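Local coordinates for protein myosin IE heavy chain (PDB 1LKX) that couples actin-activated ATP hydrolysis to movement along actin filaments as a single-headed myosin motor, at residues G623-Y637 against T675-E689. Sequence-based numbering, arbitrary orientation.
Sequences GFAGRIEYTRFYNRY and TKVFIRNPTTLFYFE. Unlike the reference sequence in segment 675-689: Asn-681 (reference Ile), Thr-683 (reference Arg).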
ATOM      1  N   GLY A 623      26.461 -13.796  10.306  1.00 72.95           N
ATOM      2  CA  GLY A 623      25.696 -13.716  11.544  1.00 74.64           C
ATOM      3  C   GLY A 623      25.221 -15.037  12.121  1.00 75.47           C
ATOM      4  O   GLY A 623      25.589 -16.104  11.633  1.00 75.58           O
ATOM      5  N   PHE A 624      24.396 -14.961  13.165  1.00 76.23           N
ATOM      6  CA  PHE A 624      23.873 -16.155  13.826  1.00 76.99           C
ATOM      7  C   PHE A 624      22.357 -16.288  13.705  1.00 77.42           C
ATOM      8  O   PHE A 624      21.641 -15.293  13.649  1.00 77.73           O
ATOM      9  CB  PHE A 624      24.256 -16.149  15.309  1.00 76.91           C
ATOM     10  CG  PHE A 624      25.727 -15.979  15.557  1.00 76.88           C
ATOM     11  CD1 PHE A 624      26.328 -14.731  15.439  1.00 77.05           C
ATOM     12  CD2 PHE A 624      26.516 -17.071  15.907  1.00 76.87           C
ATOM     13  CE1 PHE A 624      27.700 -14.572  15.669  1.00 77.00           C
ATOM     14  CE2 PHE A 624      27.888 -16.922  16.139  1.00 76.93           C
ATOM     15  CZ  PHE A 624      28.480 -15.670  16.020  1.00 76.50           C
ATOM     16  N   ALA A 625      21.875 -17.527  13.677  1.00 78.60           N
ATOM     17  CA  ALA A 625      20.446 -17.800  13.564  1.00 79.26           C
ATOM     18  C   ALA A 625      19.678 -16.994  14.587  1.00 80.16           C
ATOM     19  O   ALA A 625      19.134 -15.946  14.268  1.00 80.95           O
ATOM     20  CB  ALA A 625      20.176 -19.277  13.766  1.00 78.96           C
ATOM     21  N   GLY A 626      19.640 -17.486  15.820  1.00 81.46           N
ATOM     22  CA  GLY A 626      18.927 -16.783  16.871  1.00 83.44           C
ATOM     23  C   GLY A 626      19.833 -16.252  17.969  1.00 84.85           C
ATOM     24  O   GLY A 626      20.875 -16.845  18.265  1.00 85.13           O
ATOM     25  N   ARG A 627      19.436 -15.129  18.569  1.00 86.08           N
ATOM     26  CA  ARG A 627      20.188 -14.497  19.654  1.00 86.61           C
ATOM     27  C   ARG A 627      19.303 -14.422  20.887  1.00 87.09           C
ATOM     28  O   ARG A 627      18.906 -13.340  21.315  1.00 86.44           O
ATOM     29  CB  ARG A 627      20.646 -13.083  19.263  1.00 86.73           C
ATOM     30  CG  ARG A 627      19.529 -12.085  18.949  1.00 87.13           C
ATOM     31  CD  ARG A 627      18.752 -12.484  17.703  1.00 87.26           C
ATOM     32  NE  ARG A 627      19.642 -12.823  16.595  1.00 86.98           N
ATOM     33  CZ  ARG A 627      20.509 -11.979  16.048  1.00 86.96           C
ATOM     34  NH1 ARG A 627      20.604 -10.737  16.505  1.00 87.26           N
ATOM     35  NH2 ARG A 627      21.286 -12.376  15.048  1.00 86.56           N
ATOM     36  N   ILE A 628      18.996 -15.587  21.450  1.00 88.59           N
ATOM     37  CA  ILE A 628      18.140 -15.669  22.626  1.00 90.44           C
ATOM     38  C   ILE A 628      18.800 -15.016  23.836  1.00 91.78           C
ATOM     39  O   ILE A 628      19.927 -15.346  24.206  1.00 91.40           O
ATOM     40  CB  ILE A 628      17.780 -17.143  22.964  1.00 90.08           C
ATOM     41  CG1 ILE A 628      17.293 -17.863  21.696  1.00 90.07           C
ATOM     42  CG2 ILE A 628      16.696 -17.179  24.042  1.00 88.97           C
ATOM     43  CD1 ILE A 628      16.970 -19.342  21.874  1.00 88.91           C
ATOM     44  N   GLU A 629      18.079 -14.072  24.432  1.00 93.74           N
ATOM     45  CA  GLU A 629      18.539 -13.335  25.602  1.00 95.28           C
ATOM     46  C   GLU A 629      18.990 -14.339  26.659  1.00 96.85           C
ATOM     47  O   GLU A 629      18.648 -15.519  26.575  1.00 97.44           O
ATOM     48  CB  GLU A 629      17.384 -12.480  26.129  1.00 94.99           C
ATOM     49  CG  GLU A 629      16.626 -11.739  25.022  1.00 93.81           C
ATOM     50  CD  GLU A 629      15.172 -11.478  25.376  1.00 93.22           C
ATOM     51  OE1 GLU A 629      14.475 -12.456  25.704  1.00 92.53           O
ATOM     52  OE2 GLU A 629      14.724 -10.309  25.320  1.00 92.73           O
ATOM     53  N   TYR A 630      19.746 -13.879  27.653  1.00 98.42           N
ATOM     54  CA  TYR A 630      20.243 -14.765  28.708  1.00 99.52           C
ATOM     55  C   TYR A 630      19.200 -15.313  29.679  1.00100.54           C
ATOM     56  O   TYR A 630      18.867 -16.501  29.640  1.00100.16           O
ATOM     57  CB  TYR A 630      21.343 -14.063  29.504  1.00 98.59           C
ATOM     58  CG  TYR A 630      22.735 -14.339  28.986  1.00 97.92           C
ATOM     59  CD1 TYR A 630      23.768 -13.432  29.210  1.00 97.54           C
ATOM     60  CD2 TYR A 630      23.022 -15.503  28.269  1.00 96.66           C
ATOM     61  CE1 TYR A 630      25.046 -13.664  28.729  1.00 96.97           C
ATOM     62  CE2 TYR A 630      24.303 -15.745  27.787  1.00 96.51           C
ATOM     63  CZ  TYR A 630      25.306 -14.818  28.018  1.00 96.88           C
ATOM     64  OH  TYR A 630      26.572 -15.023  27.524  1.00 97.01           O
ATOM     65  N   THR A 631      18.700 -14.445  30.553  1.00101.97           N
ATOM     66  CA  THR A 631      17.711 -14.837  31.556  1.00103.61           C
ATOM     67  C   THR A 631      16.528 -15.612  30.966  1.00104.43           C
ATOM     68  O   THR A 631      15.769 -16.259  31.696  1.00104.23           O
ATOM     69  CB  THR A 631      17.168 -13.599  32.306  1.00103.87           C
ATOM     70  OG1 THR A 631      18.260 -12.737  32.662  1.00103.91           O
ATOM     71  CG2 THR A 631      16.431 -14.030  33.576  1.00104.08           C
ATOM     72  N   ARG A 632      16.381 -15.542  29.645  1.00105.49           N
ATOM     73  CA  ARG A 632      15.301 -16.231  28.949  1.00106.47           C
ATOM     74  C   ARG A 632      15.683 -17.688  28.695  1.00107.04           C
ATOM     75  O   ARG A 632      14.813 -18.549  28.538  1.00106.83           O
ATOM     76  CB  ARG A 632      15.008 -15.534  27.619  1.00106.80           C
ATOM     77  CG  ARG A 632      13.717 -15.974  26.953  1.00107.84           C
ATOM     78  CD  ARG A 632      13.462 -15.176  25.687  1.00108.84           C
ATOM     79  NE  ARG A 632      12.068 -15.253  25.253  1.00109.92           N
ATOM     80  CZ  ARG A 632      11.558 -14.550  24.242  1.00110.38           C
ATOM     81  NH1 ARG A 632      12.328 -13.716  23.552  1.00110.41           N
ATOM     82  NH2 ARG A 632      10.272 -14.673  23.926  1.00110.25           N
ATOM     83  N   PHE A 633      16.989 -17.952  28.655  1.00107.60           N
ATOM     84  CA  PHE A 633      17.502 -19.301  28.429  1.00108.03           C
ATOM     85  C   PHE A 633      17.421 -20.054  29.748  1.00109.03           C
ATOM     86  O   PHE A 633      16.878 -21.162  29.822  1.00108.86           O
ATOM     87  CB  PHE A 633      18.957 -19.244  27.956  1.00106.74           C
ATOM     88  CG  PHE A 633      19.433 -20.516  27.307  1.00105.73           C
ATOM     89  CD1 PHE A 633      18.764 -21.038  26.200  1.00104.98           C
ATOM     90  CD2 PHE A 633      20.543 -21.193  27.799  1.00104.82           C
ATOM     91  CE1 PHE A 633      19.191 -22.215  25.591  1.00104.17           C
ATOM     92  CE2 PHE A 633      20.979 -22.370  27.196  1.00104.80           C
ATOM     93  CZ  PHE A 633      20.299 -22.882  26.088  1.00104.45           C
ATOM     94  N   TYR A 634      17.970 -19.427  30.782  1.00110.24           N
ATOM     95  CA  TYR A 634      17.974 -19.963  32.139  1.00111.19           C
ATOM     96  C   TYR A 634      16.587 -20.507  32.503  1.00110.85           C
ATOM     97  O   TYR A 634      16.366 -21.717  32.510  1.00110.74           O
ATOM     98  CB  TYR A 634      18.368 -18.843  33.111  1.00112.52           C
ATOM     99  CG  TYR A 634      18.256 -19.189  34.580  1.00114.01           C
ATOM    100  CD1 TYR A 634      17.854 -18.226  35.513  1.00114.52           C
ATOM    101  CD2 TYR A 634      18.569 -20.467  35.046  1.00114.72           C
ATOM    102  CE1 TYR A 634      17.766 -18.529  36.873  1.00114.96           C
ATOM    103  CE2 TYR A 634      18.486 -20.781  36.405  1.00115.29           C
ATOM    104  CZ  TYR A 634      18.084 -19.809  37.312  1.00115.24           C
ATOM    105  OH  TYR A 634      18.009 -20.120  38.652  1.00115.31           O
ATOM    106  N   ASN A 635      15.663 -19.596  32.797  1.00110.51           N
ATOM    107  CA  ASN A 635      14.291 -19.938  33.168  1.00110.06           C
ATOM    108  C   ASN A 635      13.509 -20.614  32.035  1.00109.83           C
ATOM    109  O   ASN A 635      12.321 -20.342  31.846  1.00109.63           O
ATOM    110  CB  ASN A 635      13.551 -18.669  33.611  1.00110.20           C
ATOM    111  CG  ASN A 635      14.144 -18.049  34.866  1.00110.34           C
ATOM    112  OD1 ASN A 635      13.865 -18.494  35.983  1.00110.41           O
ATOM    113  ND2 ASN A 635      14.970 -17.021  34.688  1.00109.76           N
ATOM    114  N   ARG A 636      14.168 -21.493  31.285  1.00109.34           N
ATOM    115  CA  ARG A 636      13.513 -22.192  30.184  1.00109.29           C
ATOM    116  C   ARG A 636      14.212 -23.488  29.772  1.00109.55           C
ATOM    117  O   ARG A 636      13.556 -24.508  29.532  1.00109.48           O
ATOM    118  CB  ARG A 636      13.389 -21.263  28.975  1.00108.98           C
ATOM    119  CG  ARG A 636      13.027 -21.966  27.673  1.00108.88           C
ATOM    120  CD  ARG A 636      11.927 -23.006  27.853  1.00108.21           C
ATOM    121  NE  ARG A 636      11.536 -23.592  26.576  1.00108.26           N
ATOM    122  CZ  ARG A 636      10.810 -22.955  25.661  1.00108.52           C
ATOM    123  NH1 ARG A 636      10.395 -21.715  25.885  1.00108.50           N
ATOM    124  NH2 ARG A 636      10.498 -23.555  24.521  1.00107.72           N
ATOM    125  N   TYR A 637      15.536 -23.451  29.675  1.00109.47           N
ATOM    126  CA  TYR A 637      16.287 -24.643  29.299  1.00109.65           C
ATOM    127  C   TYR A 637      17.134 -25.168  30.454  1.00110.47           C
ATOM    128  O   TYR A 637      18.365 -25.148  30.379  1.00110.93           O
ATOM    129  CB  TYR A 637      17.192 -24.357  28.099  1.00108.46           C
ATOM    130  CG  TYR A 637      16.454 -24.111  26.801  1.00107.38           C
ATOM    131  CD1 TYR A 637      15.976 -22.841  26.471  1.00106.35           C
ATOM    132  CD2 TYR A 637      16.235 -25.154  25.902  1.00106.47           C
ATOM    133  CE1 TYR A 637      15.300 -22.620  25.271  1.00105.14           C
ATOM    134  CE2 TYR A 637      15.559 -24.943  24.706  1.00105.36           C
ATOM    135  CZ  TYR A 637      15.098 -23.678  24.399  1.00104.92           C
ATOM    136  OH  TYR A 637      14.436 -23.484  23.215  1.00104.23           O
ATOM    137  N   THR A 675      24.748 -10.330  27.352  1.00 93.84           N
ATOM    138  CA  THR A 675      23.426 -10.563  27.924  1.00 93.69           C
ATOM    139  C   THR A 675      22.562 -11.529  27.112  1.00 93.08           C
ATOM    140  O   THR A 675      21.477 -11.921  27.550  1.00 93.07           O
ATOM    141  CB  THR A 675      22.656  -9.231  28.110  1.00 94.19           C
ATOM    142  OG1 THR A 675      22.915  -8.359  26.999  1.00 94.39           O
ATOM    143  CG2 THR A 675      23.074  -8.556  29.410  1.00 93.55           C
ATOM    144  N   LYS A 676      23.050 -11.913  25.937  1.00 92.17           N
ATOM    145  CA  LYS A 676      22.330 -12.839  25.067  1.00 91.04           C
ATOM    146  C   LYS A 676      23.267 -13.945  24.577  1.00 90.47           C
ATOM    147  O   LYS A 676      24.491 -13.782  24.580  1.00 90.93           O
ATOM    148  CB  LYS A 676      21.764 -12.098  23.851  1.00 90.86           C
ATOM    149  CG  LYS A 676      20.614 -11.143  24.128  1.00 90.86           C
ATOM    150  CD  LYS A 676      20.291 -10.324  22.874  1.00 90.47           C
ATOM    151  CE  LYS A 676      19.026  -9.479  23.024  1.00 90.32           C
ATOM    152  NZ  LYS A 676      17.770 -10.276  22.897  1.00 89.28           N
ATOM    153  N   VAL A 677      22.682 -15.068  24.166  1.00 88.83           N
ATOM    154  CA  VAL A 677      23.438 -16.203  23.635  1.00 86.78           C
ATOM    155  C   VAL A 677      23.194 -16.204  22.134  1.00 86.10           C
ATOM    156  O   VAL A 677      22.160 -15.722  21.678  1.00 86.91           O
ATOM    157  CB  VAL A 677      22.930 -17.549  24.196  1.00 86.13           C
ATOM    158  CG1 VAL A 677      23.682 -18.702  23.558  1.00 85.58           C
ATOM    159  CG2 VAL A 677      23.098 -17.585  25.686  1.00 86.04           C
ATOM    160  N   PHE A 678      24.133 -16.739  21.364  1.00 84.68           N
ATOM    161  CA  PHE A 678      23.966 -16.782  19.919  1.00 82.70           C
ATOM    162  C   PHE A 678      24.206 -18.186  19.382  1.00 81.46           C
ATOM    163  O   PHE A 678      25.168 -18.842  19.770  1.00 81.39           O
ATOM    164  CB  PHE A 678      24.914 -15.780  19.263  1.00 82.61           C
ATOM    165  CG  PHE A 678      24.619 -14.350  19.623  1.00 82.65           C
ATOM    166  CD1 PHE A 678      24.733 -13.910  20.934  1.00 82.34           C
ATOM    167  CD2 PHE A 678      24.201 -13.445  18.650  1.00 83.73           C
ATOM    168  CE1 PHE A 678      24.433 -12.585  21.273  1.00 83.46           C
ATOM    169  CE2 PHE A 678      23.898 -12.115  18.978  1.00 83.85           C
ATOM    170  CZ  PHE A 678      24.014 -11.687  20.290  1.00 83.41           C
ATOM    171  N   ILE A 679      23.317 -18.641  18.502  1.00 80.24           N
ATOM    172  CA  ILE A 679      23.414 -19.978  17.911  1.00 79.25           C
ATOM    173  C   ILE A 679      23.367 -19.897  16.379  1.00 79.22           C
ATOM    174  O   ILE A 679      22.293 -19.880  15.782  1.00 79.18           O
ATOM    175  CB  ILE A 679      22.257 -20.882  18.397  1.00 78.26           C
ATOM    176  CG1 ILE A 679      22.262 -20.987  19.927  1.00 76.60           C
ATOM    177  CG2 ILE A 679      22.392 -22.264  17.778  1.00 78.27           C
ATOM    178  CD1 ILE A 679      21.792 -19.756  20.654  1.00 74.81           C
ATOM    179  N   ARG A 680      24.535 -19.881  15.751  1.00 79.13           N
ATOM    180  CA  ARG A 680      24.645 -19.754  14.305  1.00 80.03           C
ATOM    181  C   ARG A 680      23.592 -20.387  13.408  1.00 81.45           C
ATOM    182  O   ARG A 680      22.864 -19.677  12.723  1.00 81.34           O
ATOM    183  CB  ARG A 680      26.019 -20.218  13.839  1.00 79.89           C
ATOM    184  CG  ARG A 680      26.240 -20.004  12.353  1.00 80.32           C
ATOM    185  CD  ARG A 680      27.711 -20.081  11.966  1.00 81.10           C
ATOM    186  NE  ARG A 680      28.530 -19.031  12.581  1.00 81.10           N
ATOM    187  CZ  ARG A 680      29.111 -19.123  13.775  1.00 81.03           C
ATOM    188  NH1 ARG A 680      28.972 -20.219  14.506  1.00 81.00           N
ATOM    189  NH2 ARG A 680      29.849 -18.123  14.234  1.00 81.27           N
ATOM    190  N   ASN A 681      23.511 -21.710  13.382  1.00 83.63           N
ATOM    191  CA  ASN A 681      22.539 -22.363  12.507  1.00 86.10           C
ATOM    192  C   ASN A 681      21.206 -22.655  13.199  1.00 87.30           C
ATOM    193  O   ASN A 681      21.136 -22.687  14.426  1.00 86.93           O
ATOM    194  CB  ASN A 681      23.131 -23.662  11.952  1.00 87.34           C
ATOM    195  CG  ASN A 681      22.527 -24.056  10.611  1.00 88.69           C
ATOM    196  OD1 ASN A 681      22.747 -23.386   9.596  1.00 88.91           O
ATOM    197  ND2 ASN A 681      21.751 -25.139  10.602  1.00 89.37           N
ATOM    198  N   PRO A 682      20.123 -22.855  12.416  1.00 88.91           N
ATOM    199  CA  PRO A 682      18.796 -23.146  12.973  1.00 89.97           C
ATOM    200  C   PRO A 682      18.811 -24.436  13.773  1.00 90.93           C
ATOM    201  O   PRO A 682      18.560 -24.446  14.981  1.00 91.01           O
ATOM    202  CB  PRO A 682      17.917 -23.279  11.730  1.00 89.57           C
ATOM    203  CG  PRO A 682      18.551 -22.358  10.773  1.00 89.56           C
ATOM    204  CD  PRO A 682      20.023 -22.654  10.959  1.00 89.42           C
ATOM    205  N   THR A 683      19.110 -25.525  13.071  1.00 91.64           N
ATOM    206  CA  THR A 683      19.165 -26.857  13.655  1.00 92.23           C
ATOM    207  C   THR A 683      19.735 -26.893  15.078  1.00 92.61           C
ATOM    208  O   THR A 683      19.082 -27.401  15.995  1.00 92.68           O
ATOM    209  CB  THR A 683      19.986 -27.794  12.757  1.00 92.00           C
ATOM    210  OG1 THR A 683      21.344 -27.341  12.713  1.00 91.62           O
ATOM    211  CG2 THR A 683      19.404 -27.808  11.337  1.00 91.62           C
ATOM    212  N   THR A 684      20.940 -26.356  15.266  1.00 92.80           N
ATOM    213  CA  THR A 684      21.566 -26.346  16.590  1.00 92.73           C
ATOM    214  C   THR A 684      20.770 -25.523  17.612  1.00 92.50           C
ATOM    215  O   THR A 684      21.296 -25.098  18.641  1.00 91.54           O
ATOM    216  CB  THR A 684      23.040 -25.836  16.522  1.00 92.59           C
ATOM    217  OG1 THR A 684      23.117 -24.640  15.737  1.00 92.93           O
ATOM    218  CG2 THR A 684      23.936 -26.895  15.904  1.00 92.06           C
ATOM    219  N   LEU A 685      19.490 -25.318  17.314  1.00 92.93           N
ATOM    220  CA  LEU A 685      18.583 -24.578  18.181  1.00 94.05           C
ATOM    221  C   LEU A 685      17.281 -25.381  18.239  1.00 95.49           C
ATOM    222  O   LEU A 685      16.559 -25.347  19.236  1.00 95.62           O
ATOM    223  CB  LEU A 685      18.332 -23.177  17.616  1.00 92.73           C
ATOM    224  CG  LEU A 685      17.858 -22.079  18.573  1.00 91.25           C
ATOM    225  CD1 LEU A 685      17.919 -20.746  17.845  1.00 90.42           C
ATOM    226  CD2 LEU A 685      16.449 -22.364  19.081  1.00 90.14           C
ATOM    227  N   PHE A 686      16.992 -26.100  17.153  1.00 97.05           N
ATOM    228  CA  PHE A 686      15.810 -26.958  17.065  1.00 98.53           C
ATOM    229  C   PHE A 686      16.032 -28.109  18.040  1.00 99.79           C
ATOM    230  O   PHE A 686      15.096 -28.616  18.659  1.00 99.71           O
ATOM    231  CB  PHE A 686      15.668 -27.529  15.652  1.00 98.68           C
ATOM    232  CG  PHE A 686      15.019 -26.595  14.674  1.00 98.86           C
ATOM    233  CD1 PHE A 686      13.651 -26.343  14.735  1.00 98.57           C
ATOM    234  CD2 PHE A 686      15.773 -25.971  13.682  1.00 98.76           C
ATOM    235  CE1 PHE A 686      13.042 -25.487  13.824  1.00 98.20           C
ATOM    236  CE2 PHE A 686      15.172 -25.111  12.766  1.00 98.62           C
ATOM    237  CZ  PHE A 686      13.803 -24.869  12.838  1.00 98.43           C
ATOM    238  N   TYR A 687      17.295 -28.512  18.143  1.00101.22           N
ATOM    239  CA  TYR A 687      17.745 -29.580  19.024  1.00102.47           C
ATOM    240  C   TYR A 687      17.139 -29.411  20.417  1.00102.83           C
ATOM    241  O   TYR A 687      16.334 -30.229  20.866  1.00102.97           O
ATOM    242  CB  TYR A 687      19.269 -29.519  19.115  1.00103.75           C
ATOM    243  CG  TYR A 687      19.934 -30.649  19.869  1.00105.69           C
ATOM    244  CD1 TYR A 687      20.299 -31.830  19.220  1.00106.45           C
ATOM    245  CD2 TYR A 687      20.245 -30.517  21.222  1.00106.50           C
ATOM    246  CE1 TYR A 687      20.966 -32.851  19.901  1.00107.45           C
ATOM    247  CE2 TYR A 687      20.909 -31.529  21.911  1.00107.51           C
ATOM    248  CZ  TYR A 687      21.271 -32.692  21.248  1.00107.91           C
ATOM    249  OH  TYR A 687      21.954 -33.681  21.929  1.00108.40           O
ATOM    250  N   PHE A 688      17.536 -28.333  21.088  1.00102.53           N
ATOM    251  CA  PHE A 688      17.067 -28.022  22.433  1.00102.79           C
ATOM    252  C   PHE A 688      15.553 -27.908  22.549  1.00103.59           C
ATOM    253  O   PHE A 688      14.945 -28.474  23.458  1.00103.30           O
ATOM    254  CB  PHE A 688      17.681 -26.709  22.901  1.00102.14           C
ATOM    255  CG  PHE A 688      19.166 -26.757  23.067  1.00102.07           C
ATOM    256  CD1 PHE A 688      19.985 -27.197  22.034  1.00101.90           C
ATOM    257  CD2 PHE A 688      19.753 -26.328  24.253  1.00102.13           C
ATOM    258  CE1 PHE A 688      21.370 -27.204  22.182  1.00101.45           C
ATOM    259  CE2 PHE A 688      21.134 -26.332  24.409  1.00101.68           C
ATOM    260  CZ  PHE A 688      21.942 -26.770  23.373  1.00101.24           C
ATOM    261  N   GLU A 689      14.954 -27.154  21.633  1.00104.76           N
ATOM    262  CA  GLU A 689      13.511 -26.937  21.636  1.00106.32           C
ATOM    263  C   GLU A 689      12.700 -28.197  21.319  1.00107.02           C
ATOM    264  O   GLU A 689      11.606 -28.391  21.862  1.00107.07           O
ATOM    265  CB  GLU A 689      13.150 -25.828  20.642  1.00107.15           C
ATOM    266  CG  GLU A 689      11.693 -25.364  20.709  1.00107.89           C
ATOM    267  CD  GLU A 689      11.341 -24.701  22.034  1.00108.22           C
ATOM    268  OE1 GLU A 689      10.185 -24.247  22.185  1.00108.19           O
ATOM    269  OE2 GLU A 689      12.221 -24.635  22.923  1.00108.50           O
TER
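Phe-624 to Tyr-630 run antiparallel to 675-680 in the converter of the myosin motor, the subdomain that passes movement from the nucleotide site to the lever arm; Tyr-637 and Phe-688 continue the contact onto helix 683-689. Four backbone bonds set the register: Ala-625 N to Arg-680 O, Ile-679 N to Gly-626 O, Val-677 N to Ile-628 O and Tyr-630 N to Thr-675 O. The Val-677 bond, 2.8 Å from its N to Ile-628 O, is nearly straight. Ala-625 and Gly-626 both face Ile-679, which defines a classic beta bulge. Strand 670-672 pairs with the other edge of 677-679.

One cluster joins Phe-624, Arg-627, Phe-678 and Arg-680. Phe-678 turns an edge to the face of Phe-624 in an offset edge-to-face pair, centroids 5.8 Å apart and planes at 73°. Phe-624 CD2 sits 3.8 Å above the guanidinium plane of Arg-680, ring and guanidinium planes 51° apart. CB of Arg-627 lies 3.7 Å from the Phe-678 centroid, over its face; the chain bends at chi2 (-66°) and again at chi3, which brings NH2 back to Phe-624 O, while NH1 bridges to Glu-425.

The Tyr-630 ring spreads one face over Lys-676 N; its OH bonds to Gly-673 O and Lys-653 NZ. With an alanine in its place, the Lys-676 amide would probably lose the ring over it, and both bonds at the hydroxyl would go.

Toward helix 683-689, Ile-628 CD1 and Leu-685 CD2 meet tip to tip at 4.1 Å. CE2 of Phe-688 lies at the edge of the Phe-633 ring, in its plane, 3.9 Å from CZ of Phe-633, and Tyr-637 crosses Phe-688 at about a right angle. Tyr-637 OH adds a weak bond to Glu-689 OE2.

The chemistry thus divides: backbone bonds fix the register of loop 624-630 against strand 677-679 and its flanks, aromatic and aliphatic packing ties in helix 683-689, and the Arg-627 to Glu-425 salt bridge and the Thr-675 OG1 bond to Glu-429 link this part to helix 398-430.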